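Local coordinates for protein dihydropteroate synthase (Burkholderia cenocepacia, PDB 2Y5S) that probably catalyses the condensation of para-aminobenzoate with 6-hydroxymethyl-7,8-dihydropterin diphosphate to give 7,8-dihydropteroate, a precursor of folate, at residues P23-I28 against G59-D64; L63-E68 against A84-L89; V98-D103 against G117-N122. All coordinates share one frame; numbering follows the deposited sequence.

Contact 1 (P23-I28 against G59-D64)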
ATOM      1  N   PRO B  23       0.200  13.996   3.162  1.00 19.70           N
ATOM      2  CA  PRO B  23       1.554  13.852   2.676  1.00 18.47           C
ATOM      3  C   PRO B  23       1.634  14.260   1.235  1.00 17.68           C
ATOM      4  O   PRO B  23       0.644  14.144   0.493  1.00 18.53           O
ATOM      5  CB  PRO B  23       1.833  12.348   2.818  1.00 18.51           C
ATOM      6  CG  PRO B  23       0.516  11.713   2.891  1.00 19.96           C
ATOM      7  CD  PRO B  23      -0.407  12.699   3.509  1.00 20.36           C
ATOM      8  N   LEU B  24       2.791  14.755   0.848  1.00 17.07           N
ATOM      9  CA  LEU B  24       3.012  15.247  -0.509  1.00 16.97           C
ATOM     10  C   LEU B  24       3.832  14.273  -1.318  1.00 16.00           C
ATOM     11  O   LEU B  24       4.663  13.545  -0.787  1.00 17.04           O
ATOM     12  CB  LEU B  24       3.718  16.620  -0.475  1.00 17.08           C
ATOM     13  CG  LEU B  24       2.960  17.759   0.213  1.00 18.15           C
ATOM     14  CD1 LEU B  24       3.737  19.090  -0.001  1.00 19.06           C
ATOM     15  CD2 LEU B  24       1.494  17.917  -0.206  1.00 18.01           C
ATOM     16  N   VAL B  25       3.566  14.247  -2.616  1.00 16.59           N
ATOM     17  CA  VAL B  25       4.261  13.374  -3.543  1.00 16.41           C
ATOM     18  C   VAL B  25       5.296  14.168  -4.398  1.00 16.06           C
ATOM     19  O   VAL B  25       4.965  15.124  -5.118  1.00 15.79           O
ATOM     20  CB  VAL B  25       3.242  12.656  -4.415  1.00 17.92           C
ATOM     21  CG1 VAL B  25       3.931  11.837  -5.500  1.00 17.62           C
ATOM     22  CG2 VAL B  25       2.314  11.796  -3.503  1.00 15.63           C
ATOM     23  N   MET B  26       6.557  13.776  -4.273  1.00 15.78           N
ATOM     24  CA  MET B  26       7.649  14.368  -5.054  1.00 15.78           C
ATOM     25  C   MET B  26       7.988  13.425  -6.206  1.00 16.79           C
ATOM     26  O   MET B  26       8.480  12.318  -5.979  1.00 16.98           O
ATOM     27  CB  MET B  26       8.879  14.562  -4.176  1.00 16.19           C
ATOM     28  CG  MET B  26      10.178  14.863  -4.939  1.00 16.97           C
ATOM     29  SD  MET B  26      11.643  15.048  -3.879  1.00 19.96           S
ATOM     30  CE  MET B  26      11.226  16.579  -3.045  1.00 17.88           C
ATOM     31  N   GLY B  27       7.730  13.857  -7.440  1.00 17.68           N
ATOM     32  CA  GLY B  27       7.985  13.017  -8.609  1.00 18.70           C
ATOM     33  C   GLY B  27       9.436  13.150  -9.044  1.00 19.75           C
ATOM     34  O   GLY B  27       9.960  14.255  -9.130  1.00 19.39           O
ATOM     35  N   ILE B  28      10.071  12.026  -9.356  1.00 20.74           N
ATOM     36  CA  ILE B  28      11.477  12.011  -9.696  1.00 21.82           C
ATOM     37  C   ILE B  28      11.593  12.316 -11.184  1.00 24.93           C
ATOM     38  O   ILE B  28      11.073  11.572 -12.018  1.00 24.09           O
ATOM     39  CB  ILE B  28      12.131  10.650  -9.392  1.00 22.40           C
ATOM     40  CG1 ILE B  28      12.080  10.339  -7.888  1.00 20.26           C
ATOM     41  CG2 ILE B  28      13.597  10.628  -9.895  1.00 24.98           C
ATOM     42  CD1 ILE B  28      12.264   8.837  -7.579  1.00 19.40           C
ATOM     43  N   GLY B  59      -0.658  14.204 -10.469  1.00 25.78           N
ATOM     44  CA  GLY B  59      -0.854  14.640  -9.088  1.00 24.62           C
ATOM     45  C   GLY B  59       0.426  14.912  -8.311  1.00 23.17           C
ATOM     46  O   GLY B  59       0.376  15.054  -7.096  1.00 22.90           O
ATOM     47  N   ALA B  60       1.570  15.010  -8.988  1.00 22.49           N
ATOM     48  CA  ALA B  60       2.816  15.349  -8.286  1.00 21.33           C
ATOM     49  C   ALA B  60       2.667  16.708  -7.607  1.00 21.22           C
ATOM     50  O   ALA B  60       2.191  17.673  -8.229  1.00 22.26           O
ATOM     51  CB  ALA B  60       3.986  15.374  -9.250  1.00 21.15           C
ATOM     52  N   ASP B  61       3.088  16.788  -6.349  1.00 20.56           N
ATOM     53  CA  ASP B  61       3.092  18.062  -5.602  1.00 20.63           C
ATOM     54  C   ASP B  61       4.455  18.774  -5.660  1.00 20.58           C
ATOM     55  O   ASP B  61       4.530  19.982  -5.457  1.00 21.01           O
ATOM     56  CB  ASP B  61       2.741  17.798  -4.145  1.00 19.89           C
ATOM     57  CG  ASP B  61       1.428  17.090  -3.992  1.00 19.22           C
ATOM     58  OD1 ASP B  61       0.403  17.667  -4.390  1.00 21.05           O
ATOM     59  OD2 ASP B  61       1.416  15.967  -3.461  1.00 17.89           O
ATOM     60  N   LEU B  62       5.525  18.019  -5.897  1.00 19.64           N
ATOM     61  CA  LEU B  62       6.861  18.581  -6.105  1.00 19.63           C
ATOM     62  C   LEU B  62       7.534  17.789  -7.208  1.00 20.61           C
ATOM     63  O   LEU B  62       7.161  16.633  -7.456  1.00 19.07           O
ATOM     64  CB  LEU B  62       7.742  18.487  -4.849  1.00 19.06           C
ATOM     65  CG  LEU B  62       7.279  18.987  -3.475  1.00 17.54           C
ATOM     66  CD1 LEU B  62       6.521  17.854  -2.772  1.00 17.14           C
ATOM     67  CD2 LEU B  62       8.492  19.439  -2.639  1.00 17.59           C
ATOM     68  N   LEU B  63       8.536  18.413  -7.847  1.00 20.49           N
ATOM     69  CA  LEU B  63       9.370  17.735  -8.829  1.00 21.95           C
ATOM     70  C   LEU B  63      10.820  17.771  -8.382  1.00 21.86           C
ATOM     71  O   LEU B  63      11.311  18.825  -7.980  1.00 21.45           O
ATOM     72  CB  LEU B  63       9.248  18.396 -10.206  1.00 23.25           C
ATOM     73  CG  LEU B  63       7.846  18.367 -10.804  1.00 24.43           C
ATOM     74  CD1 LEU B  63       7.787  19.267 -12.057  1.00 27.63           C
ATOM     75  CD2 LEU B  63       7.444  16.920 -11.099  1.00 26.16           C
ATOM     76  N   ASP B  64      11.500  16.629  -8.469  1.00 22.41           N
ATOM     77  CA  ASP B  64      12.904  16.538  -8.076  1.00 23.47           C
ATOM     78  C   ASP B  64      13.734  16.393  -9.345  1.00 25.60           C
ATOM     79  O   ASP B  64      13.609  15.407 -10.080  1.00 26.34           O
ATOM     80  CB  ASP B  64      13.136  15.370  -7.100  1.00 22.87           C
ATOM     81  CG  ASP B  64      14.500  15.450  -6.362  1.00 24.67           C
ATOM     82  OD1 ASP B  64      14.955  16.555  -5.998  1.00 25.85           O
ATOM     83  OD2 ASP B  64      15.120  14.392  -6.129  1.00 26.25           O
TER

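Contact 2 (L63-E68 against A84-L89)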
ATOM      1  N   LEU B  63       8.536  18.413  -7.847  1.00 20.49           N
ATOM      2  CA  LEU B  63       9.370  17.735  -8.829  1.00 21.95           C
ATOM      3  C   LEU B  63      10.820  17.771  -8.382  1.00 21.86           C
ATOM      4  O   LEU B  63      11.311  18.825  -7.980  1.00 21.45           O
ATOM      5  CB  LEU B  63       9.248  18.396 -10.206  1.00 23.25           C
ATOM      6  CG  LEU B  63       7.846  18.367 -10.804  1.00 24.43           C
ATOM      7  CD1 LEU B  63       7.787  19.267 -12.057  1.00 27.63           C
ATOM      8  CD2 LEU B  63       7.444  16.920 -11.099  1.00 26.16           C
ATOM      9  N   ASP B  64      11.500  16.629  -8.469  1.00 22.41           N
ATOM     10  CA  ASP B  64      12.904  16.538  -8.076  1.00 23.47           C
ATOM     11  C   ASP B  64      13.734  16.393  -9.345  1.00 25.60           C
ATOM     12  O   ASP B  64      13.609  15.407 -10.080  1.00 26.34           O
ATOM     13  CB  ASP B  64      13.136  15.370  -7.100  1.00 22.87           C
ATOM     14  CG  ASP B  64      14.500  15.450  -6.362  1.00 24.67           C
ATOM     15  OD1 ASP B  64      14.955  16.555  -5.998  1.00 25.85           O
ATOM     16  OD2 ASP B  64      15.120  14.392  -6.129  1.00 26.25           O
ATOM     17  N   ILE B  65      14.527  17.421  -9.620  1.00 27.20           N
ATOM     18  CA  ILE B  65      15.329  17.507 -10.823  1.00 29.81           C
ATOM     19  C   ILE B  65      16.743  17.069 -10.471  1.00 31.80           C
ATOM     20  O   ILE B  65      17.365  17.649  -9.588  1.00 30.23           O
ATOM     21  CB  ILE B  65      15.416  18.961 -11.352  1.00 30.49           C
ATOM     22  CG1 ILE B  65      14.034  19.535 -11.692  1.00 30.23           C
ATOM     23  CG2 ILE B  65      16.323  19.017 -12.577  1.00 32.17           C
ATOM     24  CD1 ILE B  65      14.051  21.057 -11.860  1.00 29.37           C
ATOM     25  N   GLY B  66      17.245  16.049 -11.154  1.00 35.54           N
ATOM     26  CA  GLY B  66      18.607  15.583 -10.933  1.00 38.80           C
ATOM     27  C   GLY B  66      19.323  15.372 -12.245  1.00 43.27           C
ATOM     28  O   GLY B  66      18.833  14.627 -13.093  1.00 44.49           O
ATOM     29  N   GLY B  67      20.478  16.027 -12.405  1.00 46.86           N
ATOM     30  CA  GLY B  67      21.315  15.890 -13.599  1.00 51.32           C
ATOM     31  C   GLY B  67      22.382  14.811 -13.483  1.00 54.94           C
ATOM     32  O   GLY B  67      23.185  14.626 -14.397  1.00 57.91           O
ATOM     33  N   GLU B  68      22.393  14.096 -12.358  1.00 55.91           N
ATOM     34  CA  GLU B  68      23.386  13.051 -12.101  1.00 59.35           C
ATOM     35  C   GLU B  68      22.704  11.727 -11.778  1.00 60.01           C
ATOM     36  O   GLU B  68      21.477  11.652 -11.680  1.00 58.71           O
ATOM     37  CB  GLU B  68      24.274  13.476 -10.924  1.00 59.11           C
ATOM     38  CG  GLU B  68      25.497  12.580 -10.670  1.00 62.41           C
ATOM     39  CD  GLU B  68      26.544  13.231  -9.789  1.00 63.80           C
ATOM     40  OE1 GLU B  68      26.509  14.471  -9.626  1.00 64.13           O
ATOM     41  OE2 GLU B  68      27.404  12.498  -9.259  1.00 65.80           O
ATOM     42  N   ALA B  84      24.312  22.242 -17.266  1.00 52.50           N
ATOM     43  CA  ALA B  84      23.599  22.335 -18.548  1.00 54.24           C
ATOM     44  C   ALA B  84      22.299  21.527 -18.587  1.00 52.85           C
ATOM     45  O   ALA B  84      21.402  21.842 -19.367  1.00 53.66           O
ATOM     46  CB  ALA B  84      24.513  21.903 -19.687  1.00 58.02           C
ATOM     47  N   ARG B  85      22.211  20.479 -17.768  1.00 51.11           N
ATOM     48  CA  ARG B  85      20.998  19.667 -17.654  1.00 49.54           C
ATOM     49  C   ARG B  85      19.990  20.309 -16.707  1.00 46.09           C
ATOM     50  O   ARG B  85      18.794  20.366 -17.000  1.00 45.82           O
ATOM     51  CB  ARG B  85      21.322  18.281 -17.092  1.00 49.44           C
ATOM     52  CG  ARG B  85      22.194  17.383 -17.959  1.00 53.89           C
ATOM     53  CD  ARG B  85      23.029  16.435 -17.071  1.00 55.77           C
ATOM     54  NE  ARG B  85      23.175  15.089 -17.620  1.00 59.18           N
ATOM     55  CZ  ARG B  85      23.893  14.770 -18.692  1.00 64.16           C
ATOM     56  NH1 ARG B  85      24.548  15.699 -19.385  1.00 67.76           N
ATOM     57  NH2 ARG B  85      23.948  13.503 -19.088  1.00 67.13           N
ATOM     58  N   VAL B  86      20.476  20.768 -15.557  1.00 43.69           N
ATOM     59  CA  VAL B  86      19.602  21.171 -14.461  1.00 40.41           C
ATOM     60  C   VAL B  86      19.042  22.579 -14.622  1.00 40.23           C
ATOM     61  O   VAL B  86      17.845  22.788 -14.457  1.00 38.39           O
ATOM     62  CB  VAL B  86      20.336  21.077 -13.098  1.00 39.09           C
ATOM     63  CG1 VAL B  86      19.458  21.599 -11.977  1.00 35.79           C
ATOM     64  CG2 VAL B  86      20.756  19.640 -12.821  1.00 38.90           C
ATOM     65  N   ILE B  87      19.901  23.541 -14.944  1.00 42.10           N
ATOM     66  CA  ILE B  87      19.495  24.949 -14.951  1.00 42.57           C
ATOM     67  C   ILE B  87      18.371  25.248 -15.958  1.00 43.71           C
ATOM     68  O   ILE B  87      17.375  25.867 -15.586  1.00 42.61           O
ATOM     69  CB  ILE B  87      20.706  25.903 -15.139  1.00 44.55           C
ATOM     70  CG1 ILE B  87      21.675  25.779 -13.957  1.00 43.27           C
ATOM     71  CG2 ILE B  87      20.250  27.342 -15.295  1.00 45.79           C
ATOM     72  CD1 ILE B  87      21.027  25.905 -12.605  1.00 42.02           C
ATOM     73  N   PRO B  88      18.505  24.791 -17.221  1.00 38.29           N
ATOM     74  CA  PRO B  88      17.404  25.058 -18.160  1.00 39.43           C
ATOM     75  C   PRO B  88      16.070  24.379 -17.822  1.00 38.30           C
ATOM     76  O   PRO B  88      15.027  24.895 -18.201  1.00 39.11           O
ATOM     77  CB  PRO B  88      17.958  24.564 -19.506  1.00 40.91           C
ATOM     78  CG  PRO B  88      19.444  24.685 -19.365  1.00 41.44           C
ATOM     79  CD  PRO B  88      19.692  24.265 -17.925  1.00 39.27           C
ATOM     80  N   LEU B  89      16.082  23.249 -17.116  1.00 37.01           N
ATOM     81  CA  LEU B  89      14.828  22.654 -16.619  1.00 35.64           C
ATOM     82  C   LEU B  89      14.214  23.513 -15.505  1.00 34.37           C
ATOM     83  O   LEU B  89      12.998  23.693 -15.459  1.00 34.07           O
ATOM     84  CB  LEU B  89      15.029  21.216 -16.121  1.00 34.41           C
ATOM     85  CG  LEU B  89      15.328  20.135 -17.161  1.00 36.26           C
ATOM     86  CD1 LEU B  89      15.448  18.757 -16.492  1.00 34.06           C
ATOM     87  CD2 LEU B  89      14.274  20.118 -18.292  1.00 37.86           C
TER

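Contact 3 (V98-D103 against G117-N122). With 78H (7,8-dihydropteroate), chain P.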
ATOM      1  N   VAL B  98       5.054  24.959  -9.219  1.00 28.23           N
ATOM      2  CA  VAL B  98       5.112  23.717  -8.455  0.50 26.95           C
ATOM      3  C   VAL B  98       6.511  23.627  -7.833  1.00 25.64           C
ATOM      4  O   VAL B  98       7.502  23.963  -8.466  1.00 25.50           O
ATOM      5  CB  VAL B  98       4.797  22.471  -9.335  0.50 26.99           C
ATOM      6  CG1 VAL B  98       5.756  22.363 -10.501  0.50 27.69           C
ATOM      7  CG2 VAL B  98       4.819  21.203  -8.511  0.50 26.00           C
ATOM      8  N   PRO B  99       6.591  23.226  -6.552  1.00 24.68           N
ATOM      9  CA  PRO B  99       7.934  23.210  -5.978  1.00 23.50           C
ATOM     10  C   PRO B  99       8.962  22.429  -6.815  1.00 23.07           C
ATOM     11  O   PRO B  99       8.701  21.298  -7.252  1.00 20.98           O
ATOM     12  CB  PRO B  99       7.723  22.565  -4.609  1.00 23.11           C
ATOM     13  CG  PRO B  99       6.285  22.944  -4.234  1.00 23.11           C
ATOM     14  CD  PRO B  99       5.533  23.045  -5.529  1.00 24.15           C
ATOM     15  N   LEU B 100      10.106  23.075  -7.047  1.00 23.08           N
ATOM     16  CA  LEU B 100      11.216  22.502  -7.780  1.00 23.17           C
ATOM     17  C   LEU B 100      12.343  22.151  -6.810  1.00 22.34           C
ATOM     18  O   LEU B 100      12.985  23.033  -6.240  1.00 21.97           O
ATOM     19  CB  LEU B 100      11.721  23.481  -8.852  1.00 24.05           C
ATOM     20  CG  LEU B 100      10.696  23.933  -9.904  1.00 25.49           C
ATOM     21  CD1 LEU B 100      11.335  24.817 -10.981  1.00 26.39           C
ATOM     22  CD2 LEU B 100       9.984  22.738 -10.541  1.00 24.85           C
ATOM     23  N   SER B 101      12.570  20.851  -6.636  1.00 21.27           N
ATOM     24  CA  SER B 101      13.630  20.347  -5.794  1.00 21.04           C
ATOM     25  C   SER B 101      14.815  19.985  -6.685  1.00 21.67           C
ATOM     26  O   SER B 101      14.627  19.501  -7.814  1.00 22.59           O
ATOM     27  CB  SER B 101      13.158  19.122  -5.016  1.00 20.02           C
ATOM     28  OG  SER B 101      14.242  18.445  -4.425  1.00 20.83           O
ATOM     29  N   ILE B 102      16.025  20.220  -6.180  1.00 21.09           N
ATOM     30  CA  ILE B 102      17.233  19.919  -6.928  1.00 21.83           C
ATOM     31  C   ILE B 102      18.020  18.816  -6.219  1.00 21.19           C
ATOM     32  O   ILE B 102      18.447  18.999  -5.088  1.00 20.55           O
ATOM     33  CB  ILE B 102      18.150  21.144  -7.065  1.00 22.42           C
ATOM     34  CG1 ILE B 102      17.369  22.367  -7.552  1.00 24.24           C
ATOM     35  CG2 ILE B 102      19.293  20.814  -7.992  1.00 22.91           C
ATOM     36  CD1 ILE B 102      16.842  22.235  -8.986  1.00 24.57           C
ATOM     37  N   ASP B 103      18.197  17.687  -6.905  1.00 21.17           N
ATOM     38  CA  ASP B 103      18.932  16.536  -6.380  1.00 21.49           C
ATOM     39  C   ASP B 103      20.411  16.716  -6.704  1.00 21.50           C
ATOM     40  O   ASP B 103      20.903  16.302  -7.772  1.00 21.61           O
ATOM     41  CB  ASP B 103      18.374  15.242  -6.982  1.00 21.95           C
ATOM     42  CG  ASP B 103      19.095  13.967  -6.488  1.00 25.01           C
ATOM     43  OD1 ASP B 103      19.797  13.970  -5.451  1.00 25.95           O
ATOM     44  OD2 ASP B 103      18.905  12.932  -7.148  1.00 29.68           O
ATOM     45  N   GLY B 117      16.212  30.008  -9.376  1.00 28.94           N
ATOM     46  CA  GLY B 117      14.905  30.073  -8.717  1.00 28.55           C
ATOM     47  C   GLY B 117      14.343  28.740  -8.261  1.00 27.49           C
ATOM     48  O   GLY B 117      13.126  28.595  -8.137  1.00 28.05           O
ATOM     49  N   ALA B 118      15.217  27.772  -7.971  1.00 26.40           N
ATOM     50  CA  ALA B 118      14.780  26.511  -7.388  1.00 25.26           C
ATOM     51  C   ALA B 118      14.293  26.753  -5.956  1.00 24.45           C
ATOM     52  O   ALA B 118      14.726  27.697  -5.286  1.00 24.39           O
ATOM     53  CB  ALA B 118      15.897  25.466  -7.412  1.00 24.10           C
ATOM     54  N   ASP B 119      13.404  25.874  -5.510  1.00 23.14           N
ATOM     55  CA  ASP B 119      12.712  26.016  -4.244  1.00 22.78           C
ATOM     56  C   ASP B 119      13.291  25.163  -3.111  1.00 21.72           C
ATOM     57  O   ASP B 119      13.113  25.484  -1.945  1.00 21.48           O
ATOM     58  CB  ASP B 119      11.246  25.624  -4.454  1.00 22.79           C
ATOM     59  CG  ASP B 119      10.552  26.497  -5.474  1.00 23.11           C
ATOM     60  OD1 ASP B 119      10.442  27.711  -5.242  1.00 22.04           O
ATOM     61  OD2 ASP B 119      10.114  25.969  -6.518  1.00 23.67           O
ATOM     62  N   LEU B 120      13.946  24.057  -3.448  1.00 20.99           N
ATOM     63  CA  LEU B 120      14.426  23.113  -2.446  1.00 20.18           C
ATOM     64  C   LEU B 120      15.723  22.455  -2.925  1.00 19.60           C
ATOM     65  O   LEU B 120      15.835  22.071  -4.098  1.00 19.25           O
ATOM     66  CB  LEU B 120      13.348  22.057  -2.171  1.00 19.83           C
ATOM     67  CG  LEU B 120      13.479  21.094  -0.973  1.00 21.62           C
ATOM     68  CD1 LEU B 120      12.158  20.375  -0.777  1.00 23.42           C
ATOM     69  CD2 LEU B 120      14.614  20.089  -1.147  1.00 21.24           C
ATOM     70  N   ILE B 121      16.707  22.356  -2.028  1.00 19.70           N
ATOM     71  CA  ILE B 121      17.936  21.614  -2.298  1.00 19.12           C
ATOM     72  C   ILE B 121      17.906  20.302  -1.528  1.00 19.25           C
ATOM     73  O   ILE B 121      17.769  20.268  -0.297  1.00 19.05           O
ATOM     74  CB  ILE B 121      19.213  22.417  -1.970  1.00 19.89           C
ATOM     75  CG1 ILE B 121      19.235  23.768  -2.708  1.00 19.46           C
ATOM     76  CG2 ILE B 121      20.458  21.594  -2.315  1.00 18.24           C
ATOM     77  CD1 ILE B 121      19.280  23.670  -4.267  1.00 21.74           C
ATOM     78  N   ASN B 122      18.014  19.219  -2.293  1.00 19.43           N
ATOM     79  CA  ASN B 122      17.915  17.887  -1.791  1.00 18.64           C
ATOM     80  C   ASN B 122      19.298  17.238  -1.887  1.00 18.00           C
ATOM     81  O   ASN B 122      19.727  16.884  -2.985  1.00 18.25           O
ATOM     82  CB  ASN B 122      16.902  17.120  -2.651  1.00 19.28           C
ATOM     83  CG  ASN B 122      16.815  15.661  -2.272  1.00 21.16           C
ATOM     84  OD1 ASN B 122      17.072  15.317  -1.139  1.00 21.49           O
ATOM     85  ND2 ASN B 122      16.462  14.796  -3.228  1.00 26.25           N
TER
HETATM   86  O4  78H P1293      16.257   8.414  -0.988  1.00 34.32           O
HETATM   87  C4  78H P1293      16.596   9.510  -1.438  1.00 33.75           C
HETATM   88  C5  78H P1293      17.287   9.632  -2.662  1.00 33.81           C
HETATM   89  N3  78H P1293      16.311  10.675  -0.709  1.00 33.09           N
HETATM   90  C9  78H P1293      17.654  10.931  -3.085  1.00 32.47           C
HETATM   91  N5  78H P1293      17.546   8.546  -3.434  1.00 30.96           N
HETATM   92  C2  78H P1293      16.735  11.953  -1.186  1.00 32.73           C
HETATM   93  N8  78H P1293      18.330  11.117  -4.284  1.00 31.24           N
HETATM   94  N1  78H P1293      17.376  12.034  -2.362  1.00 31.27           N
HETATM   95  C6  78H P1293      18.240   8.665  -4.583  1.00 33.66           C
HETATM   96  N2  78H P1293      16.499  13.064  -0.470  1.00 27.86           N
HETATM   97  C7  78H P1293      18.869   9.983  -5.043  1.00 31.82           C
HETATM   98  C10 78H P1293      18.460   7.469  -5.466  1.00 34.51           C
HETATM   99  N11 78H P1293      19.624   6.703  -5.007  1.00 36.12           N
HETATM  100  C15 78H P1293      19.503   5.392  -4.846  1.00 35.01           C
HETATM  101  C16 78H P1293      19.921   4.778  -3.670  1.00 33.81           C
HETATM  102  C17 78H P1293      18.922   4.648  -5.873  1.00 34.81           C
HETATM  103  C18 78H P1293      19.777   3.410  -3.525  1.00 33.62           C
HETATM  104  C19 78H P1293      18.777   3.274  -5.726  1.00 34.77           C
HETATM  105  C20 78H P1293      19.209   2.657  -4.554  1.00 34.01           C
HETATM  106  C21 78H P1293      19.020   1.148  -4.377  1.00 32.75           C
HETATM  107  O22 78H P1293      19.149   0.717  -3.228  1.00 32.52           O
HETATM  108  O23 78H P1293      18.622   0.458  -5.341  1.00 34.41           O
HETATM  109  O   HOH W   1      21.798  15.042  -3.765  1.00 13.42           O

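Contact 1 (P23-I28 against G59-D64)
Two neighbouring parallel strands of the TIM-type barrel, 24-28 and 62-64, meet here, with Val25 bonded through both its N and its O to Asp61. The backbone N of Val25 gives a nearly straight hydrogen bond to Asp61 OD2 (2.9 Å, 174° at the hydrogen), which accepts through the anti lone pair, the one turned away from OD1. The Asp61 carboxylate is brought there by a chi1 of -56°, which sets CG beside its own backbone N, and OD1 makes a salt bridge with Arg22. In return, Val25 O accepts from both Asp61 N and Leu62 N, the latter at 3.0 Å, so one carbonyl holds the turn and the first strand residue together. Further along, the parallel ladder runs Gly27 N to Leu62 O and Asp64 N to Gly27 O (2.9 Å). Strand, helix 45-58 and strand together form a right-handed beta-alpha-beta unit, the helix closing in a Schellman motif at Gly59. On the face bearing Met26, Leu62 and Asp64, the Leu62 side chain is flanked at its two methyls: CD1 lies 3.8 Å from Leu24 CB, and CD2 is 4.0 Å from Met26 CE. Met26 extends from the backbone and then bends at chi3 (-68°), which carries CE back toward Leu62 while SD rests 3.6 Å from Asp64 CB. Beyond that sulfur, the carboxylate of Asp64 is hydrogen-bonded to Ser101 and Asn122 and forms a salt bridge with Arg270, close to the bound dihydropteroate. The other face turns outward: Leu63 and Ala60 pack on helix 45-58, and Val25 on helix 274-291.

Contact 2 (L63-E68 against A84-L89)
Arg85, Val86 and Leu89 of helix 79-93 pack against Ile65 of strand 62-66 and Gly67 just beyond its end, the strand-to-helix half of a beta-alpha-beta unit in the TIM-type barrel. Arg85 comes first, bringing CD and NE up to the carbonyl of Gly67. Its CD lies 3.2 Å from Gly67 O, and NE is 3.3 Å from the same oxygen, with the carbonyl set obliquely to the guanidinium plane. A chi4 of 70° turns the guanidinium out of line with its chain, consistent with this oblique setting, and the residue also touches Pro33 in a loop.

Val86, next in sequence, divides its two methyls between the partners. CG2 sits 3.6 Å from Gly67 N and close to its CA; Gly67, having no side chain, lets its backbone come this close to the valine. CG1, anti to the backbone N (chi1 176°), is directed instead at Ile65, 4.1 Å from its CG2, and Val86 also packs on Ile102 of the adjoining strand.

One turn on, Leu89 returns to the same isoleucine and also touches Ala31 and Leu49. One methyl of Ile65, CG2, thus meets both Val86 and Leu89; elsewhere its side chain touches Val90 and Leu93 of the same helix. The apolar part closes with Leu89 CD1 lying 4.0 Å from Ile65 CG2.

Contact 3 (V98-D103 against G117-N122)
Strands 100-103 and 120-122 run parallel, their short axes 4.5 Å apart at an angle of 27°, with Ser101 level with Leu120 and Asp103 with Asn122. At the N-terminal end, Leu100 N donates to Asp119 OD2 (2.9 Å), which also pairs with Arg15, while Leu100 O accepts from both Asp119 N and Leu120 N. The ladder continues through Ile102 N to Leu120 O and Asn122 N to Ile102 O. On the helix-covered face, Ile102 CG1 presses tightly on Ala118 CB at 3.4 Å, and Ile121 CD1 lies against Ile102 CB. Helix 107-115 links the two strands as a beta-alpha-beta crossover of the TIM-type barrel, and their opposite face forms part of the pterin pocket. There Ser101 OG, bonded to Asp64, lies 3.5 Å from Asn122 CB. Asn122 has CG anti to its backbone N (chi1 175°), which carries the amide to N1 and N2 of the pterin: ND2 donates to N1 of dihydropteroate at 3.0 Å, and OD1 faces the N2 amine, at a modelled distance too short to be taken literally. Asp103, likewise extended, offers both carboxylate oxygens to ligand N8; these bonds are weak, with OD1 to N8 at 3.4 Å. Thr70 bonds Asp103 OD2, and a water donates to Asp103 OD1 (2.8 Å) and to Asn122 O, bridging the two strand ends.

All three contacts use strands of one parallel sheet of the barrel, in which strands 24-30, 62-66, 100-103 and 120-123 stand side by side in chain order. Contact 1 joins the first pair and contact 3 the last pair, their centres about 11 Å apart; contact 2 shares Leu63 and Asp64 with contact 1 and carries strand 62-66 outward onto helix 79-93, which then leads to strand 100-103. Its centre is about 15 Å from contact 1 and 10 Å from contact 3. Strand 62-66 is thus the element common to contacts 1 and 2 and the neighbour of strand 100-103 in contact 3: Leu63 O lies 2.7 Å from Ser101 N, and Asp64 connects the inner face of contact 1 to the pterin-binding residues of contact 3.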